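Local atomic coordinates of ADP compounds hydrolase NudE (Escherichia coli, PDB entry 1VHZ), a protein that hydrolyses ADP-ribose to AMP and ribose 5-phosphate, and also acts on NADH and the diadenosine compounds Ap3A and Ap2A, using magnesium or another divalent cation. Residues G82-D85 with S89-E92; A51-P56 with V172-L177; R96-E101 with V129-L134; V102-N107 with L147-W152; Y75-S80 with M158-D163. One frame throughout, in Å; residues are numbered along the deposited sequence.

Contact 1. Residues G82-D85 with S89-E92; sequences GLID and SVYE
Val90, which meets Ile84 through one methyl, turns the other against a flat group: its CG2 lies 3.8 Å above one face of the Tyr91 ring, displaced toward the rim. The carboxylate of Glu92 is a second flat group, and it closes back on the start of its own helix. Ser89 N reaches Glu92 OE1 at 2.9 Å, approaching from above the carboxylate plane, 35° out of it. In return Glu92 N gives a nearly straight bond of 3.2 Å to Ser89 OG. These reciprocal bonds make a capping box, with Ser89 as N-cap; serine suits the post because its short hydroxyl can bend back to a backbone N-H at the helix start, and glutamate because it is long enough to reach the N-cap amide.

Across the contact the touch is apolar and small. Ile84 CD1 comes within 3.6 Å of Val90 CG1, the two branched side chains meeting at a slant. Ile84 CG1 stands opposite its own carbonyl carbon (chi1 -63°) and the chain runs on fully extended, which carries CD1 out to the helix.

Both segments belong to the Nudix box, and their contact spans the turn between strand 80-83 and helix 90-102. The strand side is tied to strand 51-58 through Gly82 and Val52, while Arg49 bonds Ile84 O and forms a salt bridge with Asp85. Asn127 of strand 125-136 touches both Ile84 and Val90, and Tyr91 packs on Leu109 and Phe111 of strand 104-116.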
# COMPACT_ATOMS: atom_id res chain seq x y z
N GLY A 82 -5.44 -0.92 -12.91
CA GLY A 82 -4.73 -1.40 -14.09
C GLY A 82 -3.45 -0.57 -14.28
O GLY A 82 -3.11 0.31 -13.50
N LEU A 83 -2.75 -0.85 -15.37
CA LEU A 83 -1.54 -0.15 -15.70
C LEU A 83 -1.77 0.93 -16.76
O LEU A 83 -2.66 0.83 -17.59
CB LEU A 83 -0.50 -1.16 -16.24
CG LEU A 83 -0.07 -2.23 -15.24
CD1 LEU A 83 0.89 -3.22 -15.91
CD2 LEU A 83 0.58 -1.58 -14.03
N ILE A 84 -0.96 1.98 -16.66
CA ILE A 84 -1.03 3.05 -17.67
C ILE A 84 -0.14 2.62 -18.83
O ILE A 84 1.04 2.35 -18.58
CB ILE A 84 -0.49 4.37 -17.07
CG1 ILE A 84 -1.40 4.78 -15.90
CG2 ILE A 84 -0.36 5.42 -18.16
CD1 ILE A 84 -1.08 6.13 -15.28
N ASP A 85 -0.65 2.49 -20.04
CA ASP A 85 0.23 2.07 -21.15
C ASP A 85 1.10 3.25 -21.56
O ASP A 85 0.67 4.40 -21.46
CB ASP A 85 -0.59 1.54 -22.32
CG ASP A 85 -1.41 0.30 -21.99
OD1 ASP A 85 -1.00 -0.50 -21.13
OD2 ASP A 85 -2.49 0.09 -22.58
N SER A 89 -2.14 9.22 -20.94
CA SER A 89 -2.20 10.07 -19.75
C SER A 89 -3.00 9.29 -18.69
O SER A 89 -3.60 8.26 -19.02
CB SER A 89 -2.97 11.36 -20.06
OG SER A 89 -4.35 11.07 -20.21
N VAL A 90 -3.10 9.79 -17.46
CA VAL A 90 -3.88 9.09 -16.46
C VAL A 90 -5.37 9.04 -16.82
O VAL A 90 -6.03 8.07 -16.45
CB VAL A 90 -3.80 9.70 -15.04
CG1 VAL A 90 -2.51 9.29 -14.37
CG2 VAL A 90 -3.95 11.22 -15.12
N TYR A 91 -5.90 10.08 -17.44
CA TYR A 91 -7.31 10.11 -17.80
C TYR A 91 -7.61 9.04 -18.84
O TYR A 91 -8.54 8.27 -18.70
CB TYR A 91 -7.68 11.51 -18.33
CG TYR A 91 -7.34 12.60 -17.33
CD1 TYR A 91 -8.18 12.85 -16.27
CD2 TYR A 91 -6.16 13.33 -17.42
CE1 TYR A 91 -7.91 13.84 -15.34
CE2 TYR A 91 -5.87 14.31 -16.50
CZ TYR A 91 -6.74 14.57 -15.46
OH TYR A 91 -6.45 15.51 -14.51
N GLU A 92 -6.72 8.91 -19.81
CA GLU A 92 -6.86 7.95 -20.89
C GLU A 92 -6.79 6.53 -20.37
O GLU A 92 -7.60 5.67 -20.74
CB GLU A 92 -5.78 8.22 -21.96
CG GLU A 92 -6.07 9.43 -22.85
CD GLU A 92 -4.85 9.98 -23.57
OE1 GLU A 92 -3.70 9.55 -23.32
OE2 GLU A 92 -5.00 10.89 -24.41

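Contact 2. Residues A51-P56 with V172-L177; sequences AVMIVP and VSALFL
Met53 leaves strand 51-56 with its CB directed at helix 172-177, and the rest of its chain spans the distance to Ala174. An off-staggered first torsion (chi1 149°) aims the chain at the helix, and the straight next bond, with SD opposite CA (chi2 177°), extends it. SD thus lies 3.6 Å from Ala174 CB. At the next bond the chain bends sharply (chi3 30°), and this keeps the terminal methyl near the same alanine, CE 4.2 Å from Ala174 CB. One alanine methyl is therefore met by both the sulfur and the tip of the methionine.

Two residues along the strand, Val55 faces the same way, and its CG2 approaches Ala174 CB at 4.4 Å, a looser touch. Ala174 suits its place because its small side chain lets the helix come near the sheet, the backbones being 8.0 Å apart between Val55 CA and Ala174 CA. Met53, unbranched and flexible, can bridge what remains, and it also packs on Phe79, Met126 and Ile128.

Ile54, between them, turns to the other face, where it touches Ala94, Glu97 and Leu98 of helix 90-102. The strand thus lies between two helices, as in the alpha/beta/alpha sandwich of Nudix hydrolases. Helix 169-184 also serves the dimer, where Ser173 OG is hydrogen-bonded to Ser173 OG of the second subunit and the Phe176 rings of the two subunits meet, their planes nearly parallel.

Since all three touching residues are buried and apolar, the contact rests on dispersion and the exclusion of water, with shape rather than polar bonds setting its fit.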
# COMPACT_ATOMS: atom_id res chain seq x y z
N ALA A 51 0.60 2.77 -12.46
CA ALA A 51 -0.71 2.19 -12.35
C ALA A 51 -1.77 3.26 -12.15
O ALA A 51 -1.50 4.41 -11.80
CB ALA A 51 -0.76 1.19 -11.18
N VAL A 52 -3.02 2.85 -12.39
CA VAL A 52 -4.17 3.71 -12.23
C VAL A 52 -5.28 2.94 -11.51
O VAL A 52 -5.42 1.73 -11.65
CB VAL A 52 -4.69 4.26 -13.57
CG1 VAL A 52 -5.26 3.15 -14.45
CG2 VAL A 52 -5.77 5.33 -13.36
N MET A 53 -5.96 3.62 -10.60
CA MET A 53 -7.08 3.00 -9.87
C MET A 53 -8.27 3.93 -10.10
O MET A 53 -8.11 5.15 -10.00
CB MET A 53 -6.78 2.77 -8.40
CG MET A 53 -8.00 2.87 -7.47
SD MET A 53 -7.62 2.51 -5.73
CE MET A 53 -5.92 3.06 -5.69
N ILE A 54 -9.40 3.38 -10.49
CA ILE A 54 -10.57 4.19 -10.79
C ILE A 54 -11.71 3.97 -9.83
O ILE A 54 -12.08 2.85 -9.49
CB ILE A 54 -11.11 3.90 -12.21
CG1 ILE A 54 -9.97 3.89 -13.23
CG2 ILE A 54 -12.16 4.93 -12.61
CD1 ILE A 54 -9.31 2.55 -13.40
N VAL A 55 -12.26 5.07 -9.37
CA VAL A 55 -13.38 5.11 -8.46
C VAL A 55 -14.59 5.74 -9.16
O VAL A 55 -14.77 6.95 -9.16
CB VAL A 55 -13.02 5.92 -7.20
CG1 VAL A 55 -14.18 5.95 -6.23
CG2 VAL A 55 -11.78 5.30 -6.50
N PRO A 56 -15.43 4.90 -9.74
CA PRO A 56 -16.63 5.31 -10.43
C PRO A 56 -17.78 5.58 -9.48
O PRO A 56 -18.03 4.84 -8.52
CB PRO A 56 -16.97 4.16 -11.36
CG PRO A 56 -15.94 3.11 -11.14
CD PRO A 56 -15.28 3.42 -9.82
N VAL A 172 -8.14 1.50 0.83
CA VAL A 172 -8.47 2.36 1.98
C VAL A 172 -8.03 3.79 1.76
O VAL A 172 -8.78 4.74 2.01
CB VAL A 172 -7.89 1.76 3.27
CG1 VAL A 172 -7.98 2.69 4.46
CG2 VAL A 172 -8.62 0.43 3.60
N SER A 173 -6.80 3.99 1.24
CA SER A 173 -6.33 5.33 0.94
C SER A 173 -7.29 6.03 -0.03
O SER A 173 -7.69 7.16 0.20
CB SER A 173 -4.96 5.26 0.20
OG SER A 173 -3.96 4.86 1.09
N ALA A 174 -7.67 5.31 -1.10
CA ALA A 174 -8.57 5.85 -2.10
C ALA A 174 -9.92 6.23 -1.49
O ALA A 174 -10.46 7.29 -1.79
CB ALA A 174 -8.80 4.85 -3.24
N LEU A 175 -10.49 5.34 -0.69
CA LEU A 175 -11.77 5.56 -0.05
C LEU A 175 -11.80 6.88 0.72
O LEU A 175 -12.66 7.71 0.50
CB LEU A 175 -12.06 4.40 0.91
CG LEU A 175 -13.42 4.46 1.59
CD1 LEU A 175 -14.54 4.21 0.58
CD2 LEU A 175 -13.49 3.50 2.77
N PHE A 176 -10.82 7.09 1.59
CA PHE A 176 -10.70 8.30 2.39
C PHE A 176 -10.39 9.53 1.51
O PHE A 176 -10.88 10.62 1.82
CB PHE A 176 -9.59 8.14 3.44
CG PHE A 176 -9.98 7.42 4.70
CD1 PHE A 176 -9.49 6.16 4.99
CD2 PHE A 176 -10.82 8.03 5.64
CE1 PHE A 176 -9.81 5.51 6.17
CE2 PHE A 176 -11.16 7.38 6.81
CZ PHE A 176 -10.65 6.11 7.09
N LEU A 177 -9.60 9.40 0.46
CA LEU A 177 -9.29 10.54 -0.40
C LEU A 177 -10.52 11.00 -1.18
O LEU A 177 -10.77 12.20 -1.32
CB LEU A 177 -8.12 10.24 -1.35
CG LEU A 177 -6.75 10.15 -0.64
CD1 LEU A 177 -5.76 9.38 -1.51
CD2 LEU A 177 -6.22 11.53 -0.27

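Contact 3. Residues R96-E101 with V129-L134; sequences RELKEE and VVAQDL
A single methyl, Leu98 CD1, meets both arms of a corner in the facing segment 129-134: Ala131 lies before the bend and Leu134 after it. The bend is at Asp133, whose backbone takes up positive phi. Leu98 belongs to the helix of the Nudix box, and the contact fixes the inner side of that helix to strand 125-136 of the Nudix sheet.

CD1 stands 3.9 Å from Ala131 CB and 4.2 Å from Leu134 CD2, the two leucines crossing at about a right angle. Leu98 reaches this spot with an unusual first torsion (chi1 -108°), well away from a staggered value. Alanine suits the strand because its small side chain leaves room for the leucine, and Leu134 adds a branch where the chain has turned the corner. Pro56 and Ala106 extend the apolar surroundings, touching Leu98 and Leu134 respectively.

On the helix, Glu97 and Glu101 probably bind the divalent metal, as in related Nudix hydrolases, and Glu101 OE1 is hydrogen-bonded to Ser80 OG. Arg96 ties the acidic side together as the hub of a salt-bridge network, with Glu88 paired to its NE. Its NH1 grips two carboxylates of the helix: Glu97 OE1 at 2.8 Å, and Glu100 OE1 at 3.2 Å, the latter within 6° of the guanidinium plane, although NH1 itself comes from 42° out of the Glu100 carboxylate plane.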
# COMPACT_ATOMS: atom_id res chain seq x y z
N ARG A 96 -9.98 3.86 -20.42
CA ARG A 96 -9.80 2.57 -21.06
C ARG A 96 -10.02 1.44 -20.06
O ARG A 96 -10.74 0.48 -20.37
CB ARG A 96 -8.40 2.47 -21.69
CG ARG A 96 -8.09 1.09 -22.29
CD ARG A 96 -6.68 1.05 -22.88
NE ARG A 96 -5.66 1.43 -21.90
CZ ARG A 96 -5.39 0.74 -20.79
NH1 ARG A 96 -6.03 -0.38 -20.48
NH2 ARG A 96 -4.46 1.20 -19.94
N GLU A 97 -9.40 1.52 -18.87
CA GLU A 97 -9.58 0.48 -17.87
C GLU A 97 -11.04 0.36 -17.45
O GLU A 97 -11.50 -0.77 -17.27
CB GLU A 97 -8.71 0.68 -16.63
CG GLU A 97 -7.21 0.53 -16.86
CD GLU A 97 -6.78 -0.91 -17.07
OE1 GLU A 97 -5.74 -1.11 -17.75
OE2 GLU A 97 -7.46 -1.83 -16.56
N LEU A 98 -11.75 1.46 -17.25
CA LEU A 98 -13.16 1.35 -16.87
C LEU A 98 -13.93 0.55 -17.95
O LEU A 98 -14.72 -0.31 -17.61
CB LEU A 98 -13.84 2.68 -16.75
CG LEU A 98 -14.29 3.40 -15.52
CD1 LEU A 98 -15.44 4.37 -15.87
CD2 LEU A 98 -14.72 2.50 -14.37
N LYS A 99 -13.75 0.95 -19.21
CA LYS A 99 -14.43 0.34 -20.33
C LYS A 99 -14.16 -1.17 -20.38
O LYS A 99 -15.10 -1.93 -20.55
CB LYS A 99 -14.02 0.96 -21.68
CG LYS A 99 -14.46 2.39 -21.89
CD LYS A 99 -13.89 2.96 -23.19
CE LYS A 99 -14.26 4.46 -23.24
NZ LYS A 99 -13.46 5.15 -24.29
N GLU A 100 -12.90 -1.55 -20.20
CA GLU A 100 -12.49 -2.93 -20.20
C GLU A 100 -13.03 -3.71 -19.00
O GLU A 100 -13.43 -4.86 -19.12
CB GLU A 100 -10.96 -3.07 -20.15
CG GLU A 100 -10.22 -2.72 -21.43
CD GLU A 100 -8.71 -2.67 -21.27
OE1 GLU A 100 -8.05 -2.14 -22.19
OE2 GLU A 100 -8.16 -3.13 -20.24
N GLU A 101 -13.06 -3.08 -17.82
CA GLU A 101 -13.48 -3.86 -16.65
C GLU A 101 -14.93 -3.79 -16.26
O GLU A 101 -15.51 -4.78 -15.81
CB GLU A 101 -12.60 -3.43 -15.45
CG GLU A 101 -11.12 -3.74 -15.71
CD GLU A 101 -10.28 -3.64 -14.46
OE1 GLU A 101 -10.82 -3.49 -13.35
OE2 GLU A 101 -9.04 -3.70 -14.59
N VAL A 129 -8.03 7.98 -9.68
CA VAL A 129 -8.90 8.82 -10.48
C VAL A 129 -10.37 8.60 -10.14
O VAL A 129 -10.77 7.44 -9.99
CB VAL A 129 -8.70 8.50 -11.98
CG1 VAL A 129 -9.66 9.28 -12.87
CG2 VAL A 129 -7.27 8.73 -12.44
N VAL A 130 -11.17 9.66 -10.09
CA VAL A 130 -12.61 9.51 -9.83
C VAL A 130 -13.34 9.66 -11.18
O VAL A 130 -13.01 10.58 -11.93
CB VAL A 130 -13.16 10.58 -8.88
CG1 VAL A 130 -14.66 10.38 -8.60
CG2 VAL A 130 -12.39 10.57 -7.58
N ALA A 131 -14.24 8.75 -11.48
CA ALA A 131 -15.00 8.72 -12.71
C ALA A 131 -16.49 8.99 -12.49
O ALA A 131 -17.13 8.29 -11.68
CB ALA A 131 -14.93 7.32 -13.32
N GLN A 132 -17.02 10.00 -13.15
CA GLN A 132 -18.43 10.34 -13.07
C GLN A 132 -18.97 10.59 -14.49
O GLN A 132 -18.19 10.80 -15.42
CB GLN A 132 -18.71 11.59 -12.24
CG GLN A 132 -18.00 11.66 -10.91
CD GLN A 132 -18.22 12.96 -10.18
OE1 GLN A 132 -19.20 13.09 -9.46
NE2 GLN A 132 -17.33 13.92 -10.38
N ASP A 133 -20.29 10.69 -14.58
CA ASP A 133 -20.98 10.90 -15.84
C ASP A 133 -20.59 9.80 -16.82
O ASP A 133 -19.96 10.00 -17.85
CB ASP A 133 -20.72 12.30 -16.40
CG ASP A 133 -21.61 12.55 -17.63
OD1 ASP A 133 -22.64 11.86 -17.76
OD2 ASP A 133 -21.24 13.40 -18.45
N LEU A 134 -20.96 8.58 -16.43
CA LEU A 134 -20.66 7.38 -17.19
C LEU A 134 -21.63 7.12 -18.34
O LEU A 134 -22.78 7.50 -18.29
CB LEU A 134 -20.69 6.15 -16.27
CG LEU A 134 -20.04 6.23 -14.91
CD1 LEU A 134 -19.95 4.84 -14.27
CD2 LEU A 134 -18.65 6.85 -14.97

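Contact 4. Residues V102-N107 with L147-W152; sequences VGFGAN and LPQVRW
The polar link here is a weak hydrogen bond from Gln149 NE2 to Val102 O, 3.2 Å long and bent to 130°. Val102 lies in the C-terminal end region of the Nudix-box helix, and Gly103 follows with positive phi, a conformation most easily adopted without a side chain. Glutamine suits the facing position: long enough to cross between the segments, and ending in an N-H that can reach the carbonyl.

Van der Waals contact reinforces this link. Val102 CG2 sits beside the amide, 3.6 Å from both Gln149 CD and Gln149 NE2, and 3.7 Å from Gln149 CG. The glutamine chain is extended beyond CG, which carries the amide across the valine at a slant, over CG2. Val102 has a strained first torsion (chi1 132°), near an eclipsed arrangement. Its other neighbours include Ile65 of strand 61-69.

Aromatic contact is marginal: Gln149 OE1 approaches Phe104 CE2 at 4.5 Å, obliquely to the ring. Phe104 packs also on Leu134.

Together these modest interactions join the end of the Nudix-box helix, just past metal-ligand candidate Glu101, to strand 149-153 at the border of the Nudix fold's mixed sheet.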
# COMPACT_ATOMS: atom_id res chain seq x y z
N VAL A 102 -15.56 -2.66 -16.52
CA VAL A 102 -16.95 -2.48 -16.09
C VAL A 102 -17.91 -2.12 -17.17
O VAL A 102 -19.11 -1.96 -16.91
CB VAL A 102 -16.80 -1.47 -14.93
CG1 VAL A 102 -17.71 -0.30 -14.93
CG2 VAL A 102 -16.84 -2.26 -13.61
N GLY A 103 -17.48 -1.98 -18.42
CA GLY A 103 -18.38 -1.65 -19.51
C GLY A 103 -18.86 -0.23 -19.58
O GLY A 103 -19.83 0.06 -20.29
N PHE A 104 -18.18 0.73 -18.97
CA PHE A 104 -18.57 2.13 -19.05
C PHE A 104 -17.32 2.99 -19.33
O PHE A 104 -16.22 2.62 -18.98
CB PHE A 104 -19.14 2.68 -17.77
CG PHE A 104 -20.46 2.25 -17.24
CD1 PHE A 104 -21.65 2.67 -17.81
CD2 PHE A 104 -20.53 1.45 -16.10
CE1 PHE A 104 -22.87 2.30 -17.30
CE2 PHE A 104 -21.75 1.07 -15.58
CZ PHE A 104 -22.92 1.49 -16.18
N GLY A 105 -17.57 4.13 -19.94
CA GLY A 105 -16.53 5.14 -20.16
C GLY A 105 -16.99 6.27 -19.23
O GLY A 105 -18.11 6.13 -18.69
N ALA A 106 -16.24 7.33 -19.03
CA ALA A 106 -16.73 8.40 -18.15
C ALA A 106 -16.48 9.75 -18.80
O ALA A 106 -15.39 9.92 -19.35
CB ALA A 106 -16.02 8.34 -16.80
N ASN A 107 -17.43 10.68 -18.75
CA ASN A 107 -17.16 11.99 -19.36
C ASN A 107 -16.45 12.90 -18.36
O ASN A 107 -15.92 13.93 -18.74
CB ASN A 107 -18.45 12.69 -19.80
CG ASN A 107 -19.11 11.94 -20.97
OD1 ASN A 107 -18.43 11.57 -21.92
ND2 ASN A 107 -20.40 11.70 -20.87
N LEU A 147 -15.72 -9.68 -13.92
CA LEU A 147 -15.56 -9.03 -12.62
C LEU A 147 -16.92 -8.57 -12.10
O LEU A 147 -17.49 -7.61 -12.62
CB LEU A 147 -14.61 -7.84 -12.79
CG LEU A 147 -13.26 -8.21 -13.43
CD1 LEU A 147 -12.50 -6.98 -13.90
CD2 LEU A 147 -12.43 -9.04 -12.46
N PRO A 148 -17.48 -9.28 -11.15
CA PRO A 148 -18.79 -8.92 -10.61
C PRO A 148 -18.72 -7.52 -10.03
O PRO A 148 -17.72 -7.17 -9.41
CB PRO A 148 -19.10 -9.98 -9.56
CG PRO A 148 -18.16 -11.09 -9.81
CD PRO A 148 -16.94 -10.48 -10.48
N GLN A 149 -19.73 -6.72 -10.32
CA GLN A 149 -19.85 -5.35 -9.86
C GLN A 149 -20.69 -5.26 -8.60
O GLN A 149 -21.59 -6.06 -8.35
CB GLN A 149 -20.50 -4.48 -10.96
CG GLN A 149 -19.55 -4.22 -12.11
CD GLN A 149 -20.17 -3.52 -13.29
OE1 GLN A 149 -20.92 -2.56 -13.12
NE2 GLN A 149 -19.83 -3.97 -14.50
N VAL A 150 -20.31 -4.33 -7.72
CA VAL A 150 -21.04 -4.10 -6.48
C VAL A 150 -21.34 -2.60 -6.33
O VAL A 150 -20.40 -1.78 -6.34
CB VAL A 150 -20.30 -4.58 -5.23
CG1 VAL A 150 -21.15 -4.33 -3.97
CG2 VAL A 150 -19.95 -6.06 -5.30
N ARG A 151 -22.60 -2.24 -6.26
CA ARG A 151 -23.01 -0.85 -6.07
C ARG A 151 -23.04 -0.57 -4.57
O ARG A 151 -23.65 -1.33 -3.82
CB ARG A 151 -24.36 -0.58 -6.73
CG ARG A 151 -24.18 -0.29 -8.22
CD ARG A 151 -25.45 -0.53 -9.01
NE ARG A 151 -25.56 0.45 -10.10
CZ ARG A 151 -24.76 0.53 -11.15
NH1 ARG A 151 -23.75 -0.31 -11.32
NH2 ARG A 151 -24.98 1.48 -12.06
N TRP A 152 -22.30 0.43 -4.13
CA TRP A 152 -22.18 0.77 -2.72
C TRP A 152 -22.51 2.24 -2.51
O TRP A 152 -21.86 3.11 -3.08
CB TRP A 152 -20.74 0.49 -2.27
CG TRP A 152 -20.63 0.33 -0.79
CD1 TRP A 152 -20.65 1.32 0.17
CD2 TRP A 152 -20.46 -0.91 -0.09
NE1 TRP A 152 -20.51 0.77 1.42
CE2 TRP A 152 -20.38 -0.61 1.28
CE3 TRP A 152 -20.36 -2.24 -0.51
CZ2 TRP A 152 -20.23 -1.60 2.25
CZ3 TRP A 152 -20.20 -3.24 0.45
CH2 TRP A 152 -20.14 -2.90 1.82

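Contact 5. Residues Y75-S80 with M158-D163; sequences YELGFS and MDLLED
Apolar packing joins Leu77 to Leu160. Their CD2 methyls meet at 3.8 Å, the two side chains crossing at about a right angle. Leu77 sends CG away from its backbone N (chi1 169°), which carries the branched end off strand 74-78 toward the 3-10 turn of residues 158-162. Leucine suits both places, since each side chain must fill a buried position between the sheet and the loop that covers it. Trp152 of strand 149-153 touches both leucines, and Leu64 and Val150 add to the wall around Leu77.

A polar atom against a methyl makes the second kind of contact. Asp163 OD1 lies 3.4 Å from Leu77 CD2, again with the side chains roughly perpendicular. This is van der Waals contact; OD2 accepts a hydrogen bond from Asp165 N. An aspartate is apt here because its short side chain can reach forward to the amide two residues on, as in an Asx turn.

Backbone bonds give that loop its shape. Leu161 N bonds Met158 O, Glu162 N bonds Asp159 O, and Asp163 N bonds Leu160 O at 3.0 Å, the three-residue spacing of a 3-10 turn. Leu77 in turn shares a backbone bond with Asp165, and Leu161 O accepts a hydrogen bond from the side-chain NZ of Lys113 of the second subunit.

The chemistry is thus divided: buried methyls supply the adhesion between strand and turn, while the aspartate bonds within its own loop through OD2 and its OD1 touches the strand by van der Waals contact.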
# COMPACT_ATOMS: atom_id res chain seq x y z
N TYR A 75 -11.10 -13.63 -3.16
CA TYR A 75 -11.65 -12.58 -3.99
C TYR A 75 -11.58 -11.27 -3.23
O TYR A 75 -11.99 -11.21 -2.07
CB TYR A 75 -13.09 -12.89 -4.39
CG TYR A 75 -13.13 -13.83 -5.58
CD1 TYR A 75 -13.24 -15.21 -5.41
CD2 TYR A 75 -13.01 -13.32 -6.87
CE1 TYR A 75 -13.26 -16.04 -6.51
CE2 TYR A 75 -13.02 -14.15 -7.96
CZ TYR A 75 -13.14 -15.52 -7.78
OH TYR A 75 -13.14 -16.35 -8.88
N GLU A 76 -10.98 -10.24 -3.86
CA GLU A 76 -10.98 -8.97 -3.11
C GLU A 76 -12.19 -8.16 -3.57
O GLU A 76 -12.84 -8.55 -4.54
CB GLU A 76 -9.67 -8.27 -3.13
CG GLU A 76 -9.03 -7.70 -4.31
CD GLU A 76 -7.68 -7.03 -4.14
OE1 GLU A 76 -6.77 -7.39 -4.93
OE2 GLU A 76 -7.50 -6.13 -3.30
N LEU A 77 -12.63 -7.23 -2.75
CA LEU A 77 -13.73 -6.33 -3.05
C LEU A 77 -13.05 -4.94 -3.12
O LEU A 77 -12.32 -4.60 -2.16
CB LEU A 77 -14.79 -6.27 -1.96
CG LEU A 77 -15.83 -5.15 -2.11
CD1 LEU A 77 -16.64 -5.33 -3.39
CD2 LEU A 77 -16.77 -5.10 -0.91
N GLY A 78 -13.17 -4.23 -4.23
CA GLY A 78 -12.48 -2.94 -4.27
C GLY A 78 -12.65 -2.20 -5.58
O GLY A 78 -13.56 -2.45 -6.36
N PHE A 79 -11.75 -1.24 -5.79
CA PHE A 79 -11.77 -0.40 -6.96
C PHE A 79 -10.97 -1.02 -8.11
O PHE A 79 -9.97 -1.71 -7.91
CB PHE A 79 -11.24 0.99 -6.62
CG PHE A 79 -11.99 1.63 -5.48
CD1 PHE A 79 -11.36 1.92 -4.29
CD2 PHE A 79 -13.35 1.91 -5.61
CE1 PHE A 79 -12.06 2.51 -3.24
CE2 PHE A 79 -14.05 2.49 -4.57
CZ PHE A 79 -13.41 2.80 -3.38
N SER A 80 -11.46 -0.77 -9.29
CA SER A 80 -10.84 -1.25 -10.54
C SER A 80 -9.46 -0.65 -10.66
O SER A 80 -9.20 0.52 -10.32
CB SER A 80 -11.83 -0.89 -11.66
OG SER A 80 -11.14 -0.56 -12.85
N MET A 158 -18.04 4.50 4.27
CA MET A 158 -17.17 4.07 5.34
C MET A 158 -17.48 2.69 5.84
O MET A 158 -16.57 2.07 6.42
CB MET A 158 -17.10 5.12 6.47
CG MET A 158 -16.62 6.50 5.99
SD MET A 158 -15.42 6.47 4.62
CE MET A 158 -13.94 6.00 5.47
N ASP A 159 -18.66 2.10 5.59
CA ASP A 159 -18.90 0.72 6.04
C ASP A 159 -17.96 -0.25 5.33
O ASP A 159 -17.77 -1.39 5.81
CB ASP A 159 -20.33 0.27 5.79
CG ASP A 159 -21.42 1.09 6.43
OD1 ASP A 159 -21.12 1.91 7.32
OD2 ASP A 159 -22.59 0.94 6.03
N LEU A 160 -17.35 0.11 4.20
CA LEU A 160 -16.44 -0.79 3.50
C LEU A 160 -15.26 -1.23 4.36
O LEU A 160 -14.68 -2.31 4.15
CB LEU A 160 -15.92 -0.14 2.20
CG LEU A 160 -16.88 -0.18 1.00
CD1 LEU A 160 -16.48 0.86 -0.03
CD2 LEU A 160 -16.94 -1.58 0.39
N LEU A 161 -14.91 -0.46 5.37
CA LEU A 161 -13.85 -0.74 6.32
C LEU A 161 -14.17 -1.90 7.26
O LEU A 161 -13.32 -2.27 8.08
CB LEU A 161 -13.60 0.53 7.17
CG LEU A 161 -12.52 1.50 6.74
CD1 LEU A 161 -12.05 1.32 5.32
CD2 LEU A 161 -12.94 2.95 7.01
N GLU A 162 -15.40 -2.41 7.22
CA GLU A 162 -15.78 -3.56 8.04
C GLU A 162 -15.66 -4.84 7.22
O GLU A 162 -15.92 -5.94 7.69
CB GLU A 162 -17.18 -3.41 8.62
CG GLU A 162 -17.29 -2.30 9.67
CD GLU A 162 -16.39 -2.57 10.87
OE1 GLU A 162 -16.04 -1.61 11.58
OE2 GLU A 162 -16.01 -3.74 11.11
N ASP A 163 -15.29 -4.69 5.94
CA ASP A 163 -15.12 -5.88 5.09
C ASP A 163 -13.64 -6.15 4.88
O ASP A 163 -12.96 -5.43 4.14
CB ASP A 163 -15.80 -5.68 3.73
CG ASP A 163 -15.84 -6.95 2.92
OD1 ASP A 163 -16.62 -6.98 1.94
OD2 ASP A 163 -15.12 -7.93 3.23

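How the contacts relate
Contacts 1 and 3 share the Nudix helix, 90-102; contact 4 begins at its end. Contacts 3 and 4 are neighbours, their centres about 7 Å apart, whereas contacts 1 and 5 lie about 23 Å apart. Contact 2 occupies the other face of the sheet, joined to contact 3 by backbone bonds between Met53, Val55 and Val129. Contact 5 meets contact 4 through Trp152, and both contacts 2 and 5 reach the second subunit. Glu97 and Glu101, the probable metal ligands, lie in contact 3; Glu97 is about 7 Å from Ile84 of contact 1, side chain to side chain. The bound ADP-ribose is held by other residues, among them Glu42 and Ser120.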